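Local coordinates for protein ribonucleoside-diphosphate reductase (Pseudomonas aeruginosa, PDB 5IM3) that probably reduces ribonucleotides to deoxyribonucleotides for DNA synthesis, under allosteric control by bound nucleotides such as dATP, at residues L375-D380 and V580-N585; D405-R410 and T456-I461; C451-T456 and A484-D489. All blocks are in the same frame, centred on the assembly; numbering follows the deposited sequence.

All three contacts lie in the barrel domain and are buried, and they gather round neighbouring strands of one sheet. Contact 3 is a strand pairing, with backbone hydrogen bonds between 451-455 and 484-487. Contact 1 sets strand 375-377 against the irregular segment 580-585 through a water and side-chain packing, without a direct hydrogen bond. Contact 2 joins two loops just beyond strands 401-405 and 450-455, and one histidine carries it. Contacts 1 and 2 both reach a bound dATP, contact 3 does not. Contacts 2 and 3 share Thr456, and Thr407 OG1 bonds to Glu455 N. Tyr453 OH of contact 3 bonds to Asn585 O of contact 1.

Contact 1 (L375-D380 and V580-N585); sequences LTTVPD and VVHSSN. With DTP (2'-deoxyadenosine 5'-triphosphate), chain G.
Ser583 OG both accepts and donates: a water gives it a proton at 2.8 Å, and it gives its own to Ser584 O at 2.9 Å, on a lone pair in the carbonyl plane. The same water also donates to Thr376 O, 2.8 Å away, so a single molecule bridges strand 375-377 and segment 580-585, which have no direct hydrogen bond between them. Leu375 packs beside this bridge. Its CG lies beside the backbone N (chi1 -64°), and the branches divide: CD2 rests 3.5 Å from Ser583 O and also touches Ser584 O, while CD1 meets Asn585 CB at 3.8 Å. Two residues on, the imidazole of His582 has Thr377 OG1 over one face, with Thr377 CB 3.8 Å from His582 ND1, and Val580 O lies over a face of the same ring. The ring nitrogens bond to other parts of the domain, NE2 to Asp514 and ND1 to Thr594, which should fix the rotation of the ring; Thr377 OG1 is engaged by Asp405. Beyond the strand the chain runs out to Asp380, whose OD1 accepts from the sugar O3' of dATP at 2.7 Å and whose OD2 forms a salt bridge with Arg410 NE. Lys397 of the second subunit bonds to the same nucleotide. The arrangement belongs to the alpha-beta barrel of ribonucleotide reductase, where a buried strand leads into a dATP site between subunits, consistent with the specificity site of class I enzymes.

Contact 2 (D405-R410 and T456-I461); sequences DWTPVR and TWHLDI. With DTP (2'-deoxyadenosine 5'-triphosphate), chain G.
His458 drives its ring edge into the loop 405-410, and the tight part of the contact is gathered there. NE2 donates to Val409 O at 2.8 Å, with an angle of 159° at the hydrogen, and the acceptor lies close to the ring plane. Next along the same edge, CD2 comes within 3.2 Å of Thr407 O. CB of the histidine points toward loop 405-410, and CG stands anti to the backbone N (chi1 -163°). Within its own segment, His458 ND1 accepts from Asp460 N at 3.1 Å, so one nitrogen gives and the other receives, a pattern that suits a neutral imidazole. Both loops are built on type I beta turns, Trp406 to Val409 and His458 to Ile461; the first overlaps an Asx turn in which Asp405 OD1 accepts from Thr407 N. Loops 405-410 and 456-461 follow the neighbouring parallel strands 401-405 and 450-455 of the barrel, and Val409 and Arg410 of the first loop line the dATP pocket. The looser side of the contact begins at Thr407 CG2, which stays 4.1 Å from Trp457 CZ2, the two side chains crossing at about a right angle. Arg410 O likewise keeps 4.3 Å from Asp460 OD2, whose own bond is to Val426 N. Arg410 CB points away from 456-461; the Arg410 guanidinium lies against the nucleotide, with dATP C5' over the centre of one face. Arg410 NH2 donates to O3G of the dATP at 2.9 Å, and NH1 only weakly to O1G.

Contact 3 (C451-T456 and A484-D489); sequences CAYLET and ANWIPD
Tyr453 and Ala484 face each other across two neighbouring parallel strands, 451-455 and 484-487, which helix 461-465 links into a beta-alpha-beta unit of the reductase barrel. Ala484 CB sits over one face of the tyrosine ring, offset toward the rim at CE2; it stands 3.6 Å from the ring centroid and 24° off the normal, a CH-pi contact. Tyr453 CG lies beside the backbone N (chi1 -76°), and the phenol OH hydrogen-bonds to Asn585 O. Further along the same sheet face Trp486 approaches the tyrosine obliquely, CE3 to Tyr453 CD2 at 4.1 Å. The indole edge at Trp486 CD1 meets Glu455 OE1, which lies near the ring plane at 3.6 Å, with the carboxylate turned 72° against the ring. The glutamate chain is extended beyond CG, and OE2 passes Pro488 CG. This buried acid is not left to the indole, since OE1 bonds to His513 and OE2 forms a salt bridge with Lys566, which would be expected to favour its charged form. Leu454 and Asn485 point to the opposite face, packing on helix 461-465. The backbone ladder between the strands runs Ala484 N to Ala452 O, Leu454 N to Ala484 O and Trp486 N to Leu454 O, the last at 3.0 Å with the donor above the carbonyl plane. It fades at the strand end, where Thr456 N bonds weakly to Trp486 O. There a water donates to Leu454 O at 2.7 Å, accepts from Asn485 ND2 and hydrogen-bonds with Thr456 OG1 at 2.8 Å.

Contact 1 (L375-D380 and V580-N585)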
loop_
_atom_site.group_PDB
_atom_site.type_symbol
_atom_site.label_atom_id
_atom_site.label_comp_id
_atom_site.label_asym_id
_atom_site.label_seq_id
_atom_site.Cartn_x
_atom_site.Cartn_y
_atom_site.Cartn_z
ATOM N N LEU A 375 20.330 38.296 13.306
ATOM C CA LEU A 375 21.136 37.233 12.725
ATOM C C LEU A 375 22.423 37.100 13.526
ATOM O O LEU A 375 23.046 38.103 13.887
ATOM C CB LEU A 375 21.482 37.503 11.250
ATOM C CG LEU A 375 20.343 37.558 10.225
ATOM C CD1 LEU A 375 19.572 38.874 10.294
ATOM C CD2 LEU A 375 20.902 37.338 8.823
ATOM N N THR A 376 22.822 35.859 13.798
ATOM C CA THR A 376 24.037 35.579 14.547
ATOM C C THR A 376 24.833 34.492 13.843
ATOM O O THR A 376 24.322 33.764 12.990
ATOM C CB THR A 376 23.743 35.125 15.984
ATOM O OG1 THR A 376 23.209 33.794 15.968
ATOM C CG2 THR A 376 22.750 36.062 16.667
ATOM N N THR A 377 26.103 34.392 14.223
ATOM C CA THR A 377 26.981 33.314 13.788
ATOM C C THR A 377 27.649 32.734 15.026
ATOM O O THR A 377 28.107 33.483 15.894
ATOM C CB THR A 377 28.022 33.811 12.773
ATOM O OG1 THR A 377 28.890 32.734 12.408
ATOM C CG2 THR A 377 28.848 34.961 13.341
ATOM N N VAL A 378 27.678 31.412 15.118
ATOM C CA VAL A 378 28.120 30.708 16.322
ATOM C C VAL A 378 29.572 30.281 16.132
ATOM O O VAL A 378 29.878 29.613 15.137
ATOM C CB VAL A 378 27.231 29.490 16.624
ATOM C CG1 VAL A 378 27.582 28.904 17.983
ATOM C CG2 VAL A 378 25.764 29.872 16.581
ATOM N N PRO A 379 30.480 30.639 17.037
ATOM C CA PRO A 379 31.876 30.218 16.892
ATOM C C PRO A 379 32.104 28.786 17.363
ATOM O O PRO A 379 31.360 28.239 18.179
ATOM C CB PRO A 379 32.637 31.214 17.776
ATOM C CG PRO A 379 31.659 31.589 18.821
ATOM C CD PRO A 379 30.306 31.578 18.157
ATOM N N ASP A 380 33.172 28.187 16.831
ATOM C CA ASP A 380 33.511 26.797 17.117
ATOM C C ASP A 380 34.305 26.658 18.414
ATOM O O ASP A 380 35.353 26.006 18.438
ATOM C CB ASP A 380 34.306 26.199 15.949
ATOM C CG ASP A 380 34.570 24.705 16.113
ATOM O OD1 ASP A 380 33.684 23.994 16.628
ATOM O OD2 ASP A 380 35.668 24.246 15.730
ATOM N N VAL A 580 31.018 38.985 5.828
ATOM C CA VAL A 580 30.466 37.870 5.067
ATOM C C VAL A 580 29.063 37.586 5.584
ATOM O O VAL A 580 28.805 37.674 6.790
ATOM C CB VAL A 580 31.360 36.611 5.187
ATOM C CG1 VAL A 580 30.663 35.372 4.614
ATOM C CG2 VAL A 580 32.703 36.834 4.496
ATOM N N VAL A 581 28.154 37.252 4.670
ATOM C CA VAL A 581 26.815 36.810 5.049
ATOM C C VAL A 581 26.879 35.326 5.385
ATOM O O VAL A 581 27.179 34.494 4.523
ATOM C CB VAL A 581 25.799 37.074 3.929
ATOM C CG1 VAL A 581 24.388 36.740 4.407
ATOM C CG2 VAL A 581 25.887 38.515 3.457
ATOM N N HIS A 582 26.582 34.992 6.639
ATOM C CA HIS A 582 26.729 33.632 7.131
ATOM C C HIS A 582 25.424 32.855 7.129
ATOM O O HIS A 582 25.452 31.623 7.243
ATOM C CB HIS A 582 27.309 33.654 8.550
ATOM C CG HIS A 582 28.746 34.076 8.608
ATOM N ND1 HIS A 582 29.188 35.104 9.410
ATOM C CD2 HIS A 582 29.840 33.602 7.967
ATOM C CE1 HIS A 582 30.492 35.253 9.256
ATOM N NE2 HIS A 582 30.912 34.351 8.387
ATOM N N SER A 583 24.296 33.539 6.999
ATOM C CA SER A 583 22.999 32.890 6.857
ATOM C C SER A 583 21.973 33.978 6.569
ATOM O O SER A 583 22.306 35.163 6.459
ATOM C CB SER A 583 22.623 32.095 8.107
ATOM O OG SER A 583 22.184 32.944 9.156
ATOM N N SER A 584 20.720 33.565 6.440
ATOM C CA SER A 584 19.608 34.494 6.407
ATOM C C SER A 584 18.949 34.496 7.789
ATOM O O SER A 584 19.533 34.019 8.767
ATOM C CB SER A 584 18.659 34.111 5.270
ATOM O OG SER A 584 17.687 35.118 5.070
ATOM N N ASN A 585 17.739 35.025 7.886
ATOM C CA ASN A 585 17.098 35.206 9.177
ATOM C C ASN A 585 15.961 34.202 9.348
ATOM O O ASN A 585 15.798 33.264 8.555
ATOM C CB ASN A 585 16.605 36.646 9.324
ATOM C CG ASN A 585 15.438 36.956 8.409
ATOM O OD1 ASN A 585 15.464 36.634 7.220
ATOM N ND2 ASN A 585 14.398 37.570 8.965
HETATM P PG DTP G . 40.652 23.632 19.888
HETATM O O1G DTP G . 40.458 22.154 19.925
HETATM O O2G DTP G . 41.989 24.049 19.274
HETATM O O3G DTP G . 39.541 24.342 19.116
HETATM P PB DTP G . 39.532 25.207 22.025
HETATM O O1B DTP G . 39.000 26.140 21.015
HETATM O O2B DTP G . 40.156 25.969 23.194
HETATM O O3B DTP G . 40.624 24.264 21.350
HETATM P PA DTP G . 36.837 24.573 22.564
HETATM O O1A DTP G . 36.756 25.837 21.853
HETATM O O2A DTP G . 36.320 24.787 23.967
HETATM O O3A DTP G . 38.391 24.255 22.597
HETATM O "O5'" DTP G . 35.971 23.487 21.817
HETATM C "C5'" DTP G . 36.020 23.317 20.385
HETATM C "C4'" DTP G . 34.831 22.510 19.929
HETATM O "O4'" DTP G . 34.727 21.313 20.732
HETATM C "C3'" DTP G . 33.477 23.217 20.019
HETATM O "O3'" DTP G . 32.683 22.918 18.872
HETATM C "C2'" DTP G . 32.854 22.627 21.277
HETATM C "C1'" DTP G . 33.445 21.229 21.331
HETATM N N9 DTP G . 33.614 20.709 22.680
HETATM C C8 DTP G . 34.644 21.000 23.534
HETATM N N7 DTP G . 34.531 20.447 24.717
HETATM C C5 DTP G . 33.347 19.731 24.633
HETATM C C6 DTP G . 32.668 18.909 25.552
HETATM N N6 DTP G . 33.104 18.662 26.789
HETATM N N1 DTP G . 31.516 18.334 25.146
HETATM C C2 DTP G . 31.082 18.568 23.904
HETATM N N3 DTP G . 31.632 19.325 22.952
HETATM C C4 DTP G . 32.772 19.883 23.383
HETATM O O HOH W 1 23.898 34.786 10.433
#

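Contact 2 (D405-R410 and T456-I461)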
loop_
_atom_site.group_PDB
_atom_site.type_symbol
_atom_site.label_atom_id
_atom_site.label_comp_id
_atom_site.label_asym_id
_atom_site.label_seq_id
_atom_site.Cartn_x
_atom_site.Cartn_y
_atom_site.Cartn_z
ATOM N N ASP A 405 23.623 30.936 12.438
ATOM C CA ASP A 405 24.550 30.204 11.580
ATOM C C ASP A 405 25.360 29.232 12.436
ATOM O O ASP A 405 26.255 29.647 13.181
ATOM C CB ASP A 405 25.467 31.171 10.839
ATOM C CG ASP A 405 26.710 30.491 10.297
ATOM O OD1 ASP A 405 26.604 29.334 9.843
ATOM O OD2 ASP A 405 27.795 31.112 10.334
ATOM N N TRP A 406 25.061 27.940 12.320
ATOM C CA TRP A 406 25.741 26.909 13.092
ATOM C C TRP A 406 26.823 26.187 12.303
ATOM O O TRP A 406 27.462 25.277 12.840
ATOM C CB TRP A 406 24.716 25.907 13.626
ATOM C CG TRP A 406 24.048 26.435 14.843
ATOM C CD1 TRP A 406 22.956 27.255 14.894
ATOM C CD2 TRP A 406 24.455 26.224 16.199
ATOM N NE1 TRP A 406 22.653 27.557 16.199
ATOM C CE2 TRP A 406 23.557 26.936 17.019
ATOM C CE3 TRP A 406 25.487 25.500 16.799
ATOM C CZ2 TRP A 406 23.661 26.941 18.408
ATOM C CZ3 TRP A 406 25.588 25.508 18.177
ATOM C CH2 TRP A 406 24.680 26.221 18.966
ATOM N N THR A 407 27.066 26.593 11.061
ATOM C CA THR A 407 28.056 25.918 10.228
ATOM C C THR A 407 29.446 25.848 10.852
ATOM O O THR A 407 30.107 24.809 10.688
ATOM C CB THR A 407 28.114 26.614 8.864
ATOM O OG1 THR A 407 26.859 26.443 8.192
ATOM C CG2 THR A 407 29.236 26.053 7.996
ATOM N N PRO A 408 29.955 26.874 11.544
ATOM C CA PRO A 408 31.349 26.802 12.023
ATOM C C PRO A 408 31.601 25.713 13.054
ATOM O O PRO A 408 32.765 25.344 13.261
ATOM C CB PRO A 408 31.593 28.198 12.621
ATOM C CG PRO A 408 30.557 29.078 12.001
ATOM C CD PRO A 408 29.359 28.198 11.794
ATOM N N VAL A 409 30.565 25.186 13.699
ATOM C CA VAL A 409 30.738 24.261 14.815
ATOM C C VAL A 409 31.064 22.871 14.276
ATOM O O VAL A 409 30.354 22.346 13.412
ATOM C CB VAL A 409 29.479 24.246 15.697
ATOM C CG1 VAL A 409 29.596 23.216 16.811
ATOM C CG2 VAL A 409 29.236 25.632 16.282
ATOM N N ARG A 410 32.127 22.264 14.806
ATOM C CA ARG A 410 32.670 21.032 14.243
ATOM C C ARG A 410 31.702 19.864 14.409
ATOM O O ARG A 410 30.910 19.804 15.353
ATOM C CB ARG A 410 34.015 20.702 14.888
ATOM C CG ARG A 410 33.968 20.454 16.384
ATOM C CD ARG A 410 35.375 20.345 16.958
ATOM N NE ARG A 410 36.116 21.594 16.803
ATOM C CZ ARG A 410 37.303 21.842 17.345
ATOM N NH1 ARG A 410 37.908 20.922 18.087
ATOM N NH2 ARG A 410 37.885 23.015 17.149
ATOM N N THR A 456 25.834 22.905 3.270
ATOM C CA THR A 456 25.469 21.594 2.732
ATOM C C THR A 456 26.611 20.578 2.744
ATOM O O THR A 456 26.345 19.376 2.619
ATOM C CB THR A 456 24.938 21.749 1.303
ATOM O OG1 THR A 456 24.020 22.848 1.251
ATOM C CG2 THR A 456 24.211 20.489 0.864
ATOM N N TRP A 457 27.860 21.015 2.882
ATOM C CA TRP A 457 28.980 20.090 3.023
ATOM C C TRP A 457 29.257 19.714 4.474
ATOM O O TRP A 457 30.134 18.881 4.728
ATOM C CB TRP A 457 30.251 20.683 2.398
ATOM C CG TRP A 457 30.583 22.073 2.862
ATOM C CD1 TRP A 457 30.368 23.236 2.180
ATOM C CD2 TRP A 457 31.190 22.446 4.106
ATOM N NE1 TRP A 457 30.803 24.306 2.917
ATOM C CE2 TRP A 457 31.310 23.851 4.106
ATOM C CE3 TRP A 457 31.641 21.732 5.219
ATOM C CZ2 TRP A 457 31.863 24.554 5.173
ATOM C CZ3 TRP A 457 32.193 22.434 6.281
ATOM C CH2 TRP A 457 32.299 23.829 6.249
ATOM N N HIS A 458 28.538 20.305 5.426
ATOM C CA HIS A 458 28.763 20.016 6.836
ATOM C C HIS A 458 28.480 18.547 7.127
ATOM O O HIS A 458 27.469 17.994 6.688
ATOM C CB HIS A 458 27.870 20.911 7.693
ATOM C CG HIS A 458 28.279 20.992 9.131
ATOM N ND1 HIS A 458 28.009 19.993 10.040
ATOM C CD2 HIS A 458 28.916 21.967 9.822
ATOM C CE1 HIS A 458 28.471 20.344 11.227
ATOM N NE2 HIS A 458 29.024 21.538 11.122
ATOM N N LEU A 459 29.378 17.915 7.884
ATOM C CA LEU A 459 29.287 16.476 8.092
ATOM C C LEU A 459 28.047 16.058 8.875
ATOM O O LEU A 459 27.652 14.890 8.802
ATOM C CB LEU A 459 30.543 15.965 8.799
ATOM C CG LEU A 459 31.399 15.037 7.942
ATOM C CD1 LEU A 459 32.664 14.675 8.687
ATOM C CD2 LEU A 459 30.624 13.785 7.566
ATOM N N ASP A 460 27.420 16.974 9.609
ATOM C CA ASP A 460 26.187 16.666 10.319
ATOM C C ASP A 460 24.941 16.935 9.477
ATOM O O ASP A 460 23.826 16.849 10.002
ATOM C CB ASP A 460 26.112 17.468 11.624
ATOM C CG ASP A 460 27.186 17.067 12.625
ATOM O OD1 ASP A 460 27.648 15.907 12.590
ATOM O OD2 ASP A 460 27.558 17.919 13.456
ATOM N N ILE A 461 25.100 17.222 8.182
ATOM C CA ILE A 461 23.970 17.694 7.384
ATOM C C ILE A 461 22.854 16.657 7.344
ATOM O O ILE A 461 21.669 17.007 7.389
ATOM C CB ILE A 461 24.429 18.080 5.963
ATOM C CG1 ILE A 461 23.280 18.737 5.190
ATOM C CG2 ILE A 461 24.936 16.863 5.196
ATOM C CD1 ILE A 461 22.798 20.047 5.796
HETATM P PG DTP G . 40.652 23.632 19.888
HETATM O O1G DTP G . 40.458 22.154 19.925
HETATM O O2G DTP G . 41.989 24.049 19.274
HETATM O O3G DTP G . 39.541 24.342 19.116
HETATM P PB DTP G . 39.532 25.207 22.025
HETATM O O1B DTP G . 39.000 26.140 21.015
HETATM O O2B DTP G . 40.156 25.969 23.194
HETATM O O3B DTP G . 40.624 24.264 21.350
HETATM P PA DTP G . 36.837 24.573 22.564
HETATM O O1A DTP G . 36.756 25.837 21.853
HETATM O O2A DTP G . 36.320 24.787 23.967
HETATM O O3A DTP G . 38.391 24.255 22.597
HETATM O "O5'" DTP G . 35.971 23.487 21.817
HETATM C "C5'" DTP G . 36.020 23.317 20.385
HETATM C "C4'" DTP G . 34.831 22.510 19.929
HETATM O "O4'" DTP G . 34.727 21.313 20.732
HETATM C "C3'" DTP G . 33.477 23.217 20.019
HETATM O "O3'" DTP G . 32.683 22.918 18.872
HETATM C "C2'" DTP G . 32.854 22.627 21.277
HETATM C "C1'" DTP G . 33.445 21.229 21.331
HETATM N N9 DTP G . 33.614 20.709 22.680
HETATM C C8 DTP G . 34.644 21.000 23.534
HETATM N N7 DTP G . 34.531 20.447 24.717
HETATM C C5 DTP G . 33.347 19.731 24.633
HETATM C C6 DTP G . 32.668 18.909 25.552
HETATM N N6 DTP G . 33.104 18.662 26.789
HETATM N N1 DTP G . 31.516 18.334 25.146
HETATM C C2 DTP G . 31.082 18.568 23.904
HETATM N N3 DTP G . 31.632 19.325 22.952
HETATM C C4 DTP G . 32.772 19.883 23.383
#

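Contact 3 (C451-T456 and A484-D489)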
loop_
_atom_site.group_PDB
_atom_site.type_symbol
_atom_site.label_atom_id
_atom_site.label_comp_id
_atom_site.label_asym_id
_atom_site.label_seq_id
_atom_site.Cartn_x
_atom_site.Cartn_y
_atom_site.Cartn_z
ATOM N N CYS A 451 15.696 30.045 13.836
ATOM C CA CYS A 451 15.980 29.186 12.690
ATOM C C CYS A 451 17.476 28.926 12.630
ATOM O O CYS A 451 18.266 29.871 12.550
ATOM C CB CYS A 451 15.503 29.818 11.378
ATOM S SG CYS A 451 15.804 28.788 9.910
ATOM N N ALA A 452 17.862 27.651 12.647
ATOM C CA ALA A 452 19.262 27.266 12.539
ATOM C C ALA A 452 19.623 26.970 11.088
ATOM O O ALA A 452 18.871 26.305 10.370
ATOM C CB ALA A 452 19.552 26.043 13.412
ATOM N N TYR A 453 20.778 27.477 10.662
ATOM C CA TYR A 453 21.282 27.292 9.308
ATOM C C TYR A 453 22.519 26.402 9.324
ATOM O O TYR A 453 23.360 26.509 10.222
ATOM C CB TYR A 453 21.635 28.635 8.666
ATOM C CG TYR A 453 20.451 29.450 8.204
ATOM C CD1 TYR A 453 19.680 30.166 9.111
ATOM C CD2 TYR A 453 20.132 29.539 6.858
ATOM C CE1 TYR A 453 18.607 30.927 8.691
ATOM C CE2 TYR A 453 19.058 30.297 6.428
ATOM C CZ TYR A 453 18.300 30.988 7.352
ATOM O OH TYR A 453 17.232 31.744 6.937
ATOM N N LEU A 454 22.633 25.532 8.323
ATOM C CA LEU A 454 23.803 24.672 8.183
ATOM C C LEU A 454 24.169 24.543 6.711
ATOM O O LEU A 454 23.295 24.356 5.862
ATOM C CB LEU A 454 23.555 23.287 8.781
ATOM C CG LEU A 454 24.823 22.501 9.105
ATOM C CD1 LEU A 454 25.523 23.100 10.317
ATOM C CD2 LEU A 454 24.505 21.032 9.330
ATOM N N GLU A 455 25.462 24.642 6.417
ATOM C CA GLU A 455 25.942 24.561 5.047
ATOM C C GLU A 455 25.985 23.104 4.586
ATOM O O GLU A 455 26.152 22.182 5.390
ATOM C CB GLU A 455 27.322 25.213 4.934
ATOM C CG GLU A 455 27.696 25.669 3.533
ATOM C CD GLU A 455 28.793 26.717 3.530
ATOM O OE1 GLU A 455 28.849 27.533 4.478
ATOM O OE2 GLU A 455 29.599 26.733 2.577
ATOM N N THR A 456 25.834 22.905 3.270
ATOM C CA THR A 456 25.469 21.594 2.732
ATOM C C THR A 456 26.611 20.578 2.744
ATOM O O THR A 456 26.345 19.376 2.619
ATOM C CB THR A 456 24.938 21.749 1.303
ATOM O OG1 THR A 456 24.020 22.848 1.251
ATOM C CG2 THR A 456 24.211 20.489 0.864
ATOM N N ALA A 484 17.219 25.585 8.205
ATOM C CA ALA A 484 17.340 25.998 6.814
ATOM C C ALA A 484 18.677 25.537 6.255
ATOM O O ALA A 484 19.686 25.542 6.961
ATOM C CB ALA A 484 17.207 27.515 6.660
ATOM N N ASN A 485 18.670 25.145 4.982
ATOM C CA ASN A 485 19.897 24.816 4.271
ATOM C C ASN A 485 20.587 26.081 3.774
ATOM O O ASN A 485 19.946 26.979 3.217
ATOM C CB ASN A 485 19.601 23.901 3.082
ATOM C CG ASN A 485 19.190 22.502 3.500
ATOM O OD1 ASN A 485 18.060 22.073 3.252
ATOM N ND2 ASN A 485 20.112 21.775 4.118
ATOM N N TRP A 486 21.901 26.138 3.968
ATOM C CA TRP A 486 22.760 27.202 3.446
ATOM C C TRP A 486 23.555 26.583 2.292
ATOM O O TRP A 486 24.605 25.976 2.497
ATOM C CB TRP A 486 23.652 27.748 4.562
ATOM C CG TRP A 486 24.374 29.027 4.259
ATOM C CD1 TRP A 486 25.723 29.226 4.273
ATOM C CD2 TRP A 486 23.785 30.290 3.919
ATOM N NE1 TRP A 486 26.013 30.533 3.960
ATOM C CE2 TRP A 486 24.841 31.207 3.738
ATOM C CE3 TRP A 486 22.472 30.733 3.749
ATOM C CZ2 TRP A 486 24.623 32.542 3.394
ATOM C CZ3 TRP A 486 22.256 32.060 3.403
ATOM C CH2 TRP A 486 23.326 32.946 3.228
ATOM N N ILE A 487 23.041 26.730 1.075
ATOM C CA ILE A 487 23.434 25.889 -0.053
ATOM C C ILE A 487 24.433 26.654 -0.916
ATOM O O ILE A 487 24.084 27.720 -1.443
ATOM C CB ILE A 487 22.220 25.458 -0.886
ATOM C CG1 ILE A 487 21.156 24.820 0.010
ATOM C CG2 ILE A 487 22.655 24.476 -1.976
ATOM C CD1 ILE A 487 19.832 24.589 -0.689
ATOM N N PRO A 488 25.653 26.150 -1.105
ATOM C CA PRO A 488 26.561 26.776 -2.073
ATOM C C PRO A 488 26.160 26.448 -3.503
ATOM O O PRO A 488 25.578 25.400 -3.787
ATOM C CB PRO A 488 27.929 26.167 -1.731
ATOM C CG PRO A 488 27.748 25.453 -0.420
ATOM C CD PRO A 488 26.314 25.071 -0.353
ATOM N N ASP A 489 26.495 27.368 -4.413
ATOM C CA ASP A 489 26.220 27.145 -5.830
ATOM C C ASP A 489 26.826 25.834 -6.310
ATOM O O ASP A 489 26.235 25.136 -7.143
ATOM C CB ASP A 489 26.763 28.310 -6.662
ATOM C CG ASP A 489 25.825 29.502 -6.689
ATOM O OD1 ASP A 489 24.833 29.504 -5.930
ATOM O OD2 ASP A 489 26.083 30.440 -7.471
HETATM O O HOH W 2 22.618 22.780 3.726
#